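Local coordinates for 3-dehydroshikimate dehydratase (Bacillus anthracis, PDB 3DX5), which converts 3-dehydroshikimate to 3,4-dihydroxybenzoate with the aid of a manganese ion, supplying a building block of the siderophore petrobactin, at residues A[50-54]-A[94-98]. Where two conformers were deposited one is given. Residues are numbered along the deposited sequence.
Sequences TEREL and NWFKT
The outer helices of a TIM barrel pack against one another through side chains, and residues 50-54 and 94-98 illustrate how one helical turn packs against the C-terminal end of another helix. Residues 50-54 are helical throughout, Leu54 N donating a hydrogen bond to Thr50 O at 2.8 Å. The partner segment carries the final residues of helix 79-96; Lys97, with positive phi (59°), is the first to leave helical phi/psi, in a Schellman motif, after which Thr98 is extended. CA atoms lie nearest for Glu51 and Trp95 (8.6 Å) and for Leu54 and Phe96 (7.1 Å). Thr50, its CB pointing toward the partner, sets CB 3.5 Å from Trp95 CH2 and CG2 3.8 Å from Phe96 CE1, while OG1 turns back to the carbonyl of Glu46. One residue on, Glu51 starts sideways but, with chi1 and chi2 both m, brings OE1 to 3.0 Å from Trp95 NE1, accepting a weak, bent hydrogen bond at the indole edge. Leu54, one turn after Thr50 and in the mt rotamer, brings CD1 against both aromatic residues: it sits 4.0 Å from the centroid of the five-membered ring of Trp95, a CH-pi contact over the face, and 3.7 Å from Phe96 CD1. Trp95 (chi1 t, chi2 43°) and Phe96 (chi1 m, chi2 -72°) both start sideways yet reach across to helix 47-56. This largely apolar contact, with one weak polar link, lies away from the active site, on the barrel's helical layer: Tyr47 stacks on Trp95, helix 36-45 meets Thr50 and Phe96 through Leu42, and Phe96 and Thr98 touch Ile64 of strand 64-68 as the chain heads into strand 100-103.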
ATOM      1  N   THR A  50      20.785   7.260  -1.337  1.00 11.82           N
ATOM      2  CA  THR A  50      20.637   6.099  -2.214  1.00 12.16           C
ATOM      3  C   THR A  50      21.897   5.875  -3.092  1.00 13.26           C
ATOM      4  O   THR A  50      22.367   4.739  -3.225  1.00 12.59           O
ATOM      5  CB  THR A  50      19.382   6.183  -3.111  1.00 11.61           C
ATOM      6  OG1 THR A  50      18.246   6.469  -2.296  1.00 10.30           O
ATOM      7  CG2 THR A  50      19.165   4.859  -3.865  1.00 10.08           C
ATOM      8  N   GLU A  51      22.436   6.944  -3.665  1.00 14.53           N
ATOM      9  CA  GLU A  51      23.697   6.872  -4.427  1.00 16.93           C
ATOM     10  C   GLU A  51      24.851   6.267  -3.628  1.00 16.54           C
ATOM     11  O   GLU A  51      25.614   5.479  -4.161  1.00 17.05           O
ATOM     12  CB  GLU A  51      24.160   8.255  -4.880  1.00 17.39           C
ATOM     13  CG  GLU A  51      23.633   8.704  -6.211  1.00 24.92           C
ATOM     14  CD  GLU A  51      24.446   8.194  -7.412  1.00 33.64           C
ATOM     15  OE1 GLU A  51      24.168   8.669  -8.559  1.00 37.86           O
ATOM     16  OE2 GLU A  51      25.353   7.343  -7.226  1.00 36.13           O
ATOM     17  N   ARG A  52      24.991   6.671  -2.372  0.50 16.39           N
ATOM     18  CA  ARG A  52      26.025   6.087  -1.526  0.50 16.38           C
ATOM     19  C   ARG A  52      25.793   4.582  -1.375  0.50 15.74           C
ATOM     20  O   ARG A  52      26.737   3.805  -1.517  0.50 15.67           O
ATOM     21  CB  ARG A  52      26.132   6.804  -0.170  0.50 16.23           C
ATOM     22  CG  ARG A  52      26.767   8.188  -0.277  0.50 17.95           C
ATOM     23  CD  ARG A  52      27.279   8.726   1.060  0.50 18.89           C
ATOM     24  NE  ARG A  52      27.537  10.167   0.992  0.50 20.84           N
ATOM     25  CZ  ARG A  52      26.663  11.099   1.372  0.50 21.08           C
ATOM     26  NH1 ARG A  52      25.478  10.739   1.846  0.50 20.11           N
ATOM     27  NH2 ARG A  52      26.970  12.389   1.278  0.50 20.69           N
ATOM     28  N   GLU A  53      24.549   4.168  -1.135  1.00 15.00           N
ATOM     29  CA  GLU A  53      24.234   2.726  -1.053  1.00 15.14           C
ATOM     30  C   GLU A  53      24.561   2.005  -2.333  1.00 14.62           C
ATOM     31  O   GLU A  53      25.182   0.946  -2.297  1.00 13.08           O
ATOM     32  CB  GLU A  53      22.769   2.427  -0.690  1.00 15.02           C
ATOM     33  CG  GLU A  53      22.418   2.728   0.759  1.00 19.73           C
ATOM     34  CD  GLU A  53      23.292   1.967   1.771  1.00 22.52           C
ATOM     35  OE1 GLU A  53      23.379   0.723   1.692  1.00 23.05           O
ATOM     36  OE2 GLU A  53      23.881   2.628   2.657  1.00 23.70           O
ATOM     37  N   LEU A  54      24.143   2.568  -3.468  1.00 15.47           N
ATOM     38  CA  LEU A  54      24.340   1.908  -4.763  1.00 16.59           C
ATOM     39  C   LEU A  54      25.835   1.686  -5.019  1.00 18.04           C
ATOM     40  O   LEU A  54      26.228   0.648  -5.540  1.00 17.82           O
ATOM     41  CB  LEU A  54      23.645   2.689  -5.895  1.00 16.57           C
ATOM     42  CG  LEU A  54      22.097   2.739  -5.788  1.00 15.54           C
ATOM     43  CD1 LEU A  54      21.421   3.568  -6.897  1.00 13.39           C
ATOM     44  CD2 LEU A  54      21.487   1.292  -5.700  1.00 16.53           C
ATOM     45  N   ASN A  94      18.562   2.867 -15.344  1.00 11.79           N
ATOM     46  CA  ASN A  94      19.919   3.311 -15.547  1.00 12.16           C
ATOM     47  C   ASN A  94      20.601   3.621 -14.213  1.00 11.94           C
ATOM     48  O   ASN A  94      21.714   3.163 -13.961  1.00 10.58           O
ATOM     49  CB  ASN A  94      19.961   4.530 -16.469  1.00 13.39           C
ATOM     50  CG  ASN A  94      21.354   4.776 -16.995  1.00 19.16           C
ATOM     51  OD1 ASN A  94      22.031   5.739 -16.627  1.00 24.93           O
ATOM     52  ND2 ASN A  94      21.811   3.868 -17.822  1.00 23.43           N
ATOM     53  N   TRP A  95      19.918   4.361 -13.331  1.00 10.52           N
ATOM     54  CA  TRP A  95      20.522   4.757 -12.080  1.00 10.01           C
ATOM     55  C   TRP A  95      20.759   3.528 -11.188  1.00 10.60           C
ATOM     56  O   TRP A  95      21.831   3.370 -10.581  1.00  9.44           O
ATOM     57  CB  TRP A  95      19.615   5.774 -11.383  1.00  9.81           C
ATOM     58  CG  TRP A  95      20.147   6.306 -10.093  1.00 10.15           C
ATOM     59  CD1 TRP A  95      21.434   6.708  -9.828  1.00 10.78           C
ATOM     60  CD2 TRP A  95      19.391   6.563  -8.902  1.00  9.34           C
ATOM     61  NE1 TRP A  95      21.514   7.197  -8.541  1.00  9.96           N
ATOM     62  CE2 TRP A  95      20.275   7.127  -7.958  1.00 10.28           C
ATOM     63  CE3 TRP A  95      18.037   6.396  -8.557  1.00 11.67           C
ATOM     64  CZ2 TRP A  95      19.867   7.490  -6.658  1.00 12.13           C
ATOM     65  CZ3 TRP A  95      17.620   6.749  -7.255  1.00 10.69           C
ATOM     66  CH2 TRP A  95      18.536   7.300  -6.331  1.00 11.88           C
ATOM     67  N   PHE A  96      19.762   2.654 -11.122  1.00  9.86           N
ATOM     68  CA  PHE A  96      19.856   1.449 -10.306  1.00 10.18           C
ATOM     69  C   PHE A  96      20.653   0.311 -10.931  1.00 10.79           C
ATOM     70  O   PHE A  96      20.871  -0.720 -10.289  1.00 10.00           O
ATOM     71  CB  PHE A  96      18.460   0.971  -9.914  1.00  9.77           C
ATOM     72  CG  PHE A  96      17.830   1.805  -8.814  1.00  8.26           C
ATOM     73  CD1 PHE A  96      18.301   1.723  -7.489  1.00  9.35           C
ATOM     74  CD2 PHE A  96      16.816   2.693  -9.105  1.00  8.40           C
ATOM     75  CE1 PHE A  96      17.728   2.487  -6.465  1.00  7.97           C
ATOM     76  CE2 PHE A  96      16.230   3.482  -8.100  1.00  7.77           C
ATOM     77  CZ  PHE A  96      16.690   3.380  -6.770  1.00  7.55           C
ATOM     78  N   LYS A  97      21.083   0.506 -12.182  1.00 11.25           N
ATOM     79  CA  LYS A  97      21.829  -0.493 -12.954  1.00 12.56           C
ATOM     80  C   LYS A  97      21.094  -1.833 -13.174  1.00 12.64           C
ATOM     81  O   LYS A  97      21.629  -2.900 -12.945  1.00 12.31           O
ATOM     82  CB  LYS A  97      23.246  -0.680 -12.408  1.00 12.99           C
ATOM     83  CG  LYS A  97      24.019   0.678 -12.335  1.00 16.80           C
ATOM     84  CD  LYS A  97      25.489   0.447 -12.051  1.00 24.59           C
ATOM     85  CE  LYS A  97      26.289   1.782 -11.941  1.00 28.97           C
ATOM     86  NZ  LYS A  97      27.709   1.516 -11.570  1.00 33.33           N
ATOM     87  N   THR A  98      19.861  -1.761 -13.634  1.00 12.81           N
ATOM     88  CA  THR A  98      19.125  -2.973 -13.948  1.00 12.76           C
ATOM     89  C   THR A  98      18.668  -2.841 -15.405  1.00 12.51           C
ATOM     90  O   THR A  98      18.472  -1.732 -15.893  1.00 11.09           O
ATOM     91  CB  THR A  98      17.928  -3.227 -12.941  1.00 13.80           C
ATOM     92  OG1 THR A  98      17.229  -4.400 -13.325  1.00 14.94           O
ATOM     93  CG2 THR A  98      16.897  -2.092 -12.935  1.00 11.72           C
TER